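Local coordinates for protein rhamnonate dehydratase (Gibberella zeae PH-1, PDB 3FXG) that probably catalyses the magnesium-dependent dehydration of L-rhamnonate, as a member of the mandelate racemase branch of the enolase superfamily, at residues Trp247-Ser252 with Thr273-Tyr278; Val78-Gly83 with Leu140-Gly145. All coordinates share one frame; numbering follows the deposited sequence.

Interaction 1 (Trp247-Ser252 with Thr273-Tyr278). With MG (magnesium ion), chain I.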
ATOM      1  N   TRP A 247      19.840  19.722  -1.556  1.00  9.79           N
ATOM      2  CA  TRP A 247      18.905  20.829  -1.697  1.00 10.77           C
ATOM      3  C   TRP A 247      18.139  20.937  -0.388  1.00 12.29           C
ATOM      4  O   TRP A 247      17.482  19.980   0.037  1.00 12.69           O
ATOM      5  CB  TRP A 247      17.959  20.557  -2.866  1.00 11.50           C
ATOM      6  CG  TRP A 247      18.676  20.511  -4.183  1.00 12.04           C
ATOM      7  CD1 TRP A 247      19.368  19.457  -4.707  1.00 12.12           C
ATOM      8  CD2 TRP A 247      18.802  21.582  -5.123  1.00 13.31           C
ATOM      9  NE1 TRP A 247      19.916  19.807  -5.919  1.00 15.01           N
ATOM     10  CE2 TRP A 247      19.583  21.107  -6.198  1.00 14.21           C
ATOM     11  CE3 TRP A 247      18.326  22.901  -5.162  1.00 16.44           C
ATOM     12  CZ2 TRP A 247      19.902  21.903  -7.303  1.00 17.67           C
ATOM     13  CZ3 TRP A 247      18.645  23.695  -6.266  1.00 17.09           C
ATOM     14  CH2 TRP A 247      19.425  23.190  -7.317  1.00 15.96           C
ATOM     15  N   GLU A 248      18.224  22.109   0.236  1.00 12.14           N
ATOM     16  CA  GLU A 248      17.611  22.349   1.539  1.00 12.89           C
ATOM     17  C   GLU A 248      16.298  23.127   1.585  1.00 12.80           C
ATOM     18  O   GLU A 248      16.141  24.163   0.937  1.00 12.09           O
ATOM     19  CB  GLU A 248      18.641  23.038   2.438  1.00 12.71           C
ATOM     20  CG  GLU A 248      18.221  23.191   3.887  1.00 15.86           C
ATOM     21  CD  GLU A 248      19.390  23.564   4.779  1.00 15.64           C
ATOM     22  OE1 GLU A 248      20.486  22.994   4.588  1.00 14.72           O
ATOM     23  OE2 GLU A 248      19.213  24.416   5.674  1.00 16.80           O
ATOM     24  N   GLU A 249      15.371  22.613   2.391  1.00 13.31           N
ATOM     25  CA  GLU A 249      14.050  23.206   2.597  1.00 12.56           C
ATOM     26  C   GLU A 249      13.400  23.730   1.321  1.00 11.78           C
ATOM     27  O   GLU A 249      12.973  24.884   1.259  1.00 13.39           O
ATOM     28  CB  GLU A 249      14.133  24.327   3.644  1.00 14.01           C
ATOM     29  CG  GLU A 249      12.863  24.445   4.489  1.00 17.07           C
ATOM     30  CD  GLU A 249      12.952  25.486   5.600  1.00 20.90           C
ATOM     31  OE1 GLU A 249      12.057  25.484   6.473  1.00 20.14           O
ATOM     32  OE2 GLU A 249      13.898  26.308   5.599  1.00 21.36           O
ATOM     33  N   CYS A 250      13.323  22.876   0.305  1.00 11.62           N
ATOM     34  CA  CYS A 250      12.716  23.248  -0.968  1.00 11.34           C
ATOM     35  C   CYS A 250      11.232  23.552  -0.832  1.00 12.23           C
ATOM     36  O   CYS A 250      10.716  24.455  -1.488  1.00 11.37           O
ATOM     37  CB  CYS A 250      12.878  22.124  -1.989  1.00 11.90           C
ATOM     38  SG  CYS A 250      14.577  21.767  -2.437  1.00 15.22           S
ATOM     39  N   LEU A 251      10.552  22.798   0.024  1.00 11.57           N
ATOM     40  CA  LEU A 251       9.117  22.972   0.211  1.00 11.22           C
ATOM     41  C   LEU A 251       8.715  23.660   1.507  1.00 12.32           C
ATOM     42  O   LEU A 251       9.509  23.797   2.440  1.00 12.98           O
ATOM     43  CB  LEU A 251       8.421  21.609   0.162  1.00 11.77           C
ATOM     44  CG  LEU A 251       8.726  20.709  -1.041  1.00 11.64           C
ATOM     45  CD1 LEU A 251       7.974  19.384  -0.887  1.00 10.39           C
ATOM     46  CD2 LEU A 251       8.321  21.410  -2.326  1.00  8.28           C
ATOM     47  N   SER A 252       7.462  24.098   1.545  1.00 11.46           N
ATOM     48  CA  SER A 252       6.906  24.712   2.738  1.00 10.59           C
ATOM     49  C   SER A 252       6.894  23.617   3.802  1.00 10.93           C
ATOM     50  O   SER A 252       6.741  22.439   3.478  1.00 10.46           O
ATOM     51  CB  SER A 252       5.465  25.158   2.474  1.00 10.37           C
ATOM     52  OG  SER A 252       4.759  25.321   3.690  1.00 11.67           O
ATOM     53  N   THR A 273      15.565  19.223   5.254  1.00 11.53           N
ATOM     54  CA  THR A 273      14.595  20.194   5.749  1.00 11.18           C
ATOM     55  C   THR A 273      14.438  20.008   7.250  1.00 11.84           C
ATOM     56  O   THR A 273      15.082  19.136   7.843  1.00 11.35           O
ATOM     57  CB  THR A 273      13.212  20.013   5.077  1.00 12.82           C
ATOM     58  OG1 THR A 273      12.350  21.090   5.455  1.00 12.95           O
ATOM     59  CG2 THR A 273      12.569  18.694   5.510  1.00 12.90           C
ATOM     60  N   GLY A 274      13.600  20.838   7.866  1.00 11.67           N
ATOM     61  CA  GLY A 274      13.354  20.694   9.288  1.00 11.51           C
ATOM     62  C   GLY A 274      13.565  21.880  10.211  1.00 12.33           C
ATOM     63  O   GLY A 274      13.101  21.845  11.346  1.00 12.05           O
ATOM     64  N   GLU A 275      14.244  22.933   9.763  1.00 12.42           N
ATOM     65  CA  GLU A 275      14.469  24.055  10.665  1.00 13.33           C
ATOM     66  C   GLU A 275      13.173  24.721  11.111  1.00 12.78           C
ATOM     67  O   GLU A 275      13.139  25.382  12.146  1.00 12.45           O
ATOM     68  CB  GLU A 275      15.433  25.077  10.053  1.00 15.37           C
ATOM     69  CG  GLU A 275      14.948  25.817   8.827  1.00 20.26           C
ATOM     70  CD  GLU A 275      16.079  26.592   8.165  1.00 24.67           C
ATOM     71  OE1 GLU A 275      15.947  27.825   7.985  1.00 24.29           O
ATOM     72  OE2 GLU A 275      17.105  25.957   7.830  1.00 25.51           O
ATOM     73  N   HIS A 276      12.100  24.528  10.351  1.00 11.43           N
ATOM     74  CA  HIS A 276      10.820  25.105  10.738  1.00 13.01           C
ATOM     75  C   HIS A 276       9.786  24.053  11.132  1.00 11.44           C
ATOM     76  O   HIS A 276       8.587  24.235  10.929  1.00 12.30           O
ATOM     77  CB  HIS A 276      10.288  26.013   9.632  1.00 12.31           C
ATOM     78  CG  HIS A 276      11.169  27.192   9.363  1.00 15.05           C
ATOM     79  ND1 HIS A 276      12.059  27.231   8.312  1.00 15.54           N
ATOM     80  CD2 HIS A 276      11.340  28.349  10.045  1.00 15.44           C
ATOM     81  CE1 HIS A 276      12.742  28.363   8.358  1.00 17.28           C
ATOM     82  NE2 HIS A 276      12.324  29.058   9.400  1.00 17.49           N
ATOM     83  N   GLU A 277      10.267  22.948  11.697  1.00 11.87           N
ATOM     84  CA  GLU A 277       9.404  21.869  12.176  1.00 10.20           C
ATOM     85  C   GLU A 277       9.609  21.817  13.698  1.00 11.23           C
ATOM     86  O   GLU A 277      10.659  22.227  14.193  1.00 10.92           O
ATOM     87  CB  GLU A 277       9.787  20.541  11.519  1.00 11.18           C
ATOM     88  CG  GLU A 277       8.833  19.395  11.824  1.00 11.98           C
ATOM     89  CD  GLU A 277       7.371  19.798  11.690  1.00 14.17           C
ATOM     90  OE1 GLU A 277       6.833  20.425  12.630  1.00 12.79           O
ATOM     91  OE2 GLU A 277       6.765  19.498  10.640  1.00 14.53           O
ATOM     92  N   TYR A 278       8.621  21.311  14.433  1.00 11.47           N
ATOM     93  CA  TYR A 278       8.696  21.286  15.898  1.00 11.86           C
ATOM     94  C   TYR A 278       8.202  19.999  16.556  1.00 11.91           C
ATOM     95  O   TYR A 278       7.332  19.315  16.020  1.00 11.84           O
ATOM     96  CB  TYR A 278       7.872  22.448  16.464  1.00 12.69           C
ATOM     97  CG  TYR A 278       8.033  23.752  15.711  1.00 15.15           C
ATOM     98  CD1 TYR A 278       8.840  24.774  16.206  1.00 14.12           C
ATOM     99  CD2 TYR A 278       7.395  23.951  14.486  1.00 14.70           C
ATOM    100  CE1 TYR A 278       9.008  25.966  15.497  1.00 15.68           C
ATOM    101  CE2 TYR A 278       7.558  25.132  13.769  1.00 17.83           C
ATOM    102  CZ  TYR A 278       8.366  26.134  14.279  1.00 17.48           C
ATOM    103  OH  TYR A 278       8.526  27.298  13.565  1.00 20.27           O
TER
HETATM  104 MG    MG I 501      18.288  26.421   6.002  1.00 20.55          MG
HETATM  105  O   HOH W   1      11.531  23.102   7.901  1.00 14.63           O
HETATM  106  O   HOH W   2      16.370  27.205   5.037  1.00 22.76           O
HETATM  107  O   HOH W   3      10.943  21.643   3.099  1.00 10.88           O
HETATM  108  O   HOH W   4      20.329  27.255   7.141  1.00 18.76           O
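Glu249 and Thr273 bring the two backbones closest, CA to CA 4.4 Å, where the chain leaves the C-terminal ends of strands 246-248 and 270-273; the second segment then makes a type I turn from Gly274 to Glu277. Two carboxylates meet at the magnesium ion: Glu248 OE2 and Glu275 OE2 each bind it at 2.2 Å, their planes 70° apart, and water 2, water 4 and Asp222 add further ligands. The other oxygen of Glu248, OE1, is held by Lys185, Gln296 and the indole N-H of Trp246, which should fix the rotation of the carboxylate. Glu249 reaches across with its chain extended beyond CG. Its OE1 takes the hydrogen of His276 ND1, 2.5 Å away, through the syn lone pair; the bond is nearly straight (168°), and acceptor and ring lie almost in one plane. Glu249 OE1 also accepts from water 1, which in turn accepts from His276 N. Glu249 OE2 accepts from water 2 at 2.7 Å, making Glu249 a second-shell residue of the metal, and lies 3.5 Å from Glu275 OE1, a like-charge approach that the nearby cation would be expected to ease. Carboxylate ligands at the C-terminal ends of barrel strands are characteristic of the enolase superfamily. Phe122 of the second subunit lies against His276, helix 259-265 packs on Leu251 and Thr273, and backbone bonds join Trp247 to Lys270 and Thr272 between parallel strands 246-248 and 270-273.

Interaction 2 (Val78-Gly83 with Leu140-Gly145)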
ATOM      1  N   VAL A  78      23.076  30.570  38.377  1.00 16.16           N
ATOM      2  CA  VAL A  78      22.166  31.053  37.348  1.00 16.57           C
ATOM      3  C   VAL A  78      22.471  30.473  35.974  1.00 16.58           C
ATOM      4  O   VAL A  78      23.595  30.559  35.479  1.00 17.28           O
ATOM      5  CB  VAL A  78      22.208  32.602  37.231  1.00 16.34           C
ATOM      6  CG1 VAL A  78      21.251  33.069  36.132  1.00 17.00           C
ATOM      7  CG2 VAL A  78      21.832  33.246  38.565  1.00 15.21           C
ATOM      8  N   GLY A  79      21.456  29.875  35.368  1.00 15.43           N
ATOM      9  CA  GLY A  79      21.617  29.325  34.039  1.00 15.47           C
ATOM     10  C   GLY A  79      20.840  30.236  33.116  1.00 13.74           C
ATOM     11  O   GLY A  79      19.834  30.811  33.530  1.00 14.57           O
ATOM     12  N   PHE A  80      21.295  30.393  31.879  1.00 14.19           N
ATOM     13  CA  PHE A  80      20.585  31.251  30.944  1.00 14.41           C
ATOM     14  C   PHE A  80      20.734  30.800  29.497  1.00 13.77           C
ATOM     15  O   PHE A  80      21.575  29.962  29.174  1.00 13.98           O
ATOM     16  CB  PHE A  80      21.053  32.709  31.103  1.00 15.51           C
ATOM     17  CG  PHE A  80      22.541  32.894  30.973  1.00 16.59           C
ATOM     18  CD1 PHE A  80      23.168  32.791  29.736  1.00 17.23           C
ATOM     19  CD2 PHE A  80      23.317  33.178  32.094  1.00 17.91           C
ATOM     20  CE1 PHE A  80      24.550  32.969  29.613  1.00 18.25           C
ATOM     21  CE2 PHE A  80      24.700  33.356  31.983  1.00 18.91           C
ATOM     22  CZ  PHE A  80      25.314  33.251  30.738  1.00 16.77           C
ATOM     23  N   ALA A  81      19.894  31.356  28.634  1.00 12.72           N
ATOM     24  CA  ALA A  81      19.920  31.031  27.214  1.00 13.01           C
ATOM     25  C   ALA A  81      19.204  32.130  26.445  1.00 12.54           C
ATOM     26  O   ALA A  81      18.378  32.852  27.003  1.00 13.70           O
ATOM     27  CB  ALA A  81      19.242  29.690  26.969  1.00 13.19           C
ATOM     28  N   THR A  82      19.524  32.258  25.162  1.00 14.04           N
ATOM     29  CA  THR A  82      18.908  33.277  24.329  1.00 13.92           C
ATOM     30  C   THR A  82      18.220  32.629  23.134  1.00 15.05           C
ATOM     31  O   THR A  82      18.488  31.472  22.800  1.00 14.95           O
ATOM     32  CB  THR A  82      19.967  34.293  23.827  1.00 15.59           C
ATOM     33  OG1 THR A  82      19.319  35.364  23.131  1.00 17.06           O
ATOM     34  CG2 THR A  82      20.956  33.614  22.888  1.00 15.15           C
ATOM     35  N   GLY A  83      17.328  33.379  22.500  1.00 15.49           N
ATOM     36  CA  GLY A  83      16.614  32.875  21.344  1.00 17.18           C
ATOM     37  C   GLY A  83      15.811  33.993  20.715  1.00 17.99           C
ATOM     38  O   GLY A  83      15.837  35.123  21.201  1.00 17.96           O
ATOM     39  N   LEU A 140      17.733  25.758  31.444  1.00 10.55           N
ATOM     40  CA  LEU A 140      17.753  24.717  32.460  1.00 11.37           C
ATOM     41  C   LEU A 140      19.024  23.891  32.308  1.00 11.68           C
ATOM     42  O   LEU A 140      19.697  23.591  33.296  1.00 12.71           O
ATOM     43  CB  LEU A 140      16.523  23.809  32.336  1.00 12.65           C
ATOM     44  CG  LEU A 140      15.202  24.347  32.892  1.00 14.52           C
ATOM     45  CD1 LEU A 140      14.073  23.383  32.549  1.00 14.40           C
ATOM     46  CD2 LEU A 140      15.311  24.521  34.408  1.00 13.45           C
ATOM     47  N   TRP A 141      19.363  23.530  31.071  1.00 10.84           N
ATOM     48  CA  TRP A 141      20.569  22.744  30.841  1.00 11.87           C
ATOM     49  C   TRP A 141      21.821  23.529  31.207  1.00 11.03           C
ATOM     50  O   TRP A 141      22.766  22.964  31.753  1.00 11.47           O
ATOM     51  CB  TRP A 141      20.642  22.271  29.386  1.00 13.23           C
ATOM     52  CG  TRP A 141      19.801  21.044  29.144  1.00 12.51           C
ATOM     53  CD1 TRP A 141      18.561  20.992  28.571  1.00 15.17           C
ATOM     54  CD2 TRP A 141      20.133  19.700  29.507  1.00 13.51           C
ATOM     55  NE1 TRP A 141      18.101  19.694  28.551  1.00 13.43           N
ATOM     56  CE2 TRP A 141      19.046  18.882  29.121  1.00 13.36           C
ATOM     57  CE3 TRP A 141      21.243  19.107  30.121  1.00 13.61           C
ATOM     58  CZ2 TRP A 141      19.040  17.499  29.327  1.00 13.61           C
ATOM     59  CZ3 TRP A 141      21.238  17.731  30.328  1.00 16.45           C
ATOM     60  CH2 TRP A 141      20.140  16.943  29.930  1.00 15.56           C
ATOM     61  N   ASP A 142      21.823  24.828  30.917  1.00 10.58           N
ATOM     62  CA  ASP A 142      22.964  25.679  31.250  1.00 11.90           C
ATOM     63  C   ASP A 142      23.135  25.655  32.770  1.00 11.52           C
ATOM     64  O   ASP A 142      24.248  25.540  33.280  1.00 12.07           O
ATOM     65  CB  ASP A 142      22.712  27.116  30.765  1.00 11.10           C
ATOM     66  CG  ASP A 142      23.937  28.016  30.917  1.00 14.42           C
ATOM     67  OD1 ASP A 142      25.019  27.661  30.399  1.00 12.94           O
ATOM     68  OD2 ASP A 142      23.812  29.090  31.547  1.00 12.47           O
ATOM     69  N   LEU A 143      22.018  25.757  33.486  1.00 11.30           N
ATOM     70  CA  LEU A 143      22.024  25.734  34.944  1.00 12.12           C
ATOM     71  C   LEU A 143      22.555  24.402  35.476  1.00 12.58           C
ATOM     72  O   LEU A 143      23.362  24.372  36.408  1.00 13.32           O
ATOM     73  CB  LEU A 143      20.604  25.971  35.474  1.00 11.84           C
ATOM     74  CG  LEU A 143      20.360  25.769  36.973  1.00 11.79           C
ATOM     75  CD1 LEU A 143      21.202  26.756  37.772  1.00 13.38           C
ATOM     76  CD2 LEU A 143      18.878  25.958  37.273  1.00 12.47           C
ATOM     77  N   LEU A 144      22.100  23.300  34.886  1.00 12.46           N
ATOM     78  CA  LEU A 144      22.545  21.980  35.316  1.00 12.63           C
ATOM     79  C   LEU A 144      24.052  21.825  35.147  1.00 12.80           C
ATOM     80  O   LEU A 144      24.732  21.282  36.021  1.00 13.31           O
ATOM     81  CB  LEU A 144      21.817  20.883  34.527  1.00 13.27           C
ATOM     82  CG  LEU A 144      20.319  20.731  34.810  1.00 14.73           C
ATOM     83  CD1 LEU A 144      19.732  19.652  33.908  1.00 14.44           C
ATOM     84  CD2 LEU A 144      20.103  20.376  36.281  1.00 14.54           C
ATOM     85  N   GLY A 145      24.574  22.302  34.023  1.00 12.30           N
ATOM     86  CA  GLY A 145      26.001  22.207  33.786  1.00 12.62           C
ATOM     87  C   GLY A 145      26.781  23.044  34.786  1.00 13.31           C
ATOM     88  O   GLY A 145      27.841  22.633  35.258  1.00 14.42           O
TER
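Asp142 OD2 accepts from Phe80 N at 2.9 Å (N-H...O 164°), met on the anti side and 20° out of the carboxylate plane, and forms a salt bridge with Lys146, one turn further along the helix. The contact belongs to the alpha+beta N-terminal domain of the enolase superfamily, in which helix 128-148 packs on the antiparallel sheet; here the helix segment meets 78-84, an outermost strand of that sheet within the chain. The two axes approach to 5.7 Å and run at 144°, closer to antiparallel than to perpendicular. The approach is this near at Gly79, which has no side chain: its CA lies 3.6 Å from Leu143 N, on the side of the strand that faces the helix. Asp142 CG stands anti to its backbone N, which carries the carboxylate out to the strand, while OD1 accepts from the backbone N of Phe385. Buried as it is, the carboxylate thus has partners on both oxygens, and the Lys146 charge would be expected to favour its ionised form. The same lysine makes a cation-pi contact with Phe80. Beside the polar grip, Leu143 lays CB against Gly79 CA at 3.8 Å and also packs on Ile71 and Ala73 of strand 66-73. Over the centre of the Phe80 ring, on one face, Asp142 OD2 stands 4.0 Å above the plane.

In the fold
The two contacts come in series along the chain: interaction 2 is complete within the N-terminal domain before interaction 1 opens in the barrel. Their centres are 27 Å apart, on opposite sides of the chain's centre, and their nearest atoms remain about 12 Å apart, so neither touches the other. They share no sheet. Interaction 2 fastens a helix to the antiparallel sheet that holds 78-84, whereas interaction 1 joins the ends of neighbouring parallel strands 246-248 and 270-273 around the magnesium ion. This separation matches the two-domain plan of the enolase superfamily: metal ligands sit in the barrel, and packing such as that of 78-83 with 140-145 builds the domain beside it.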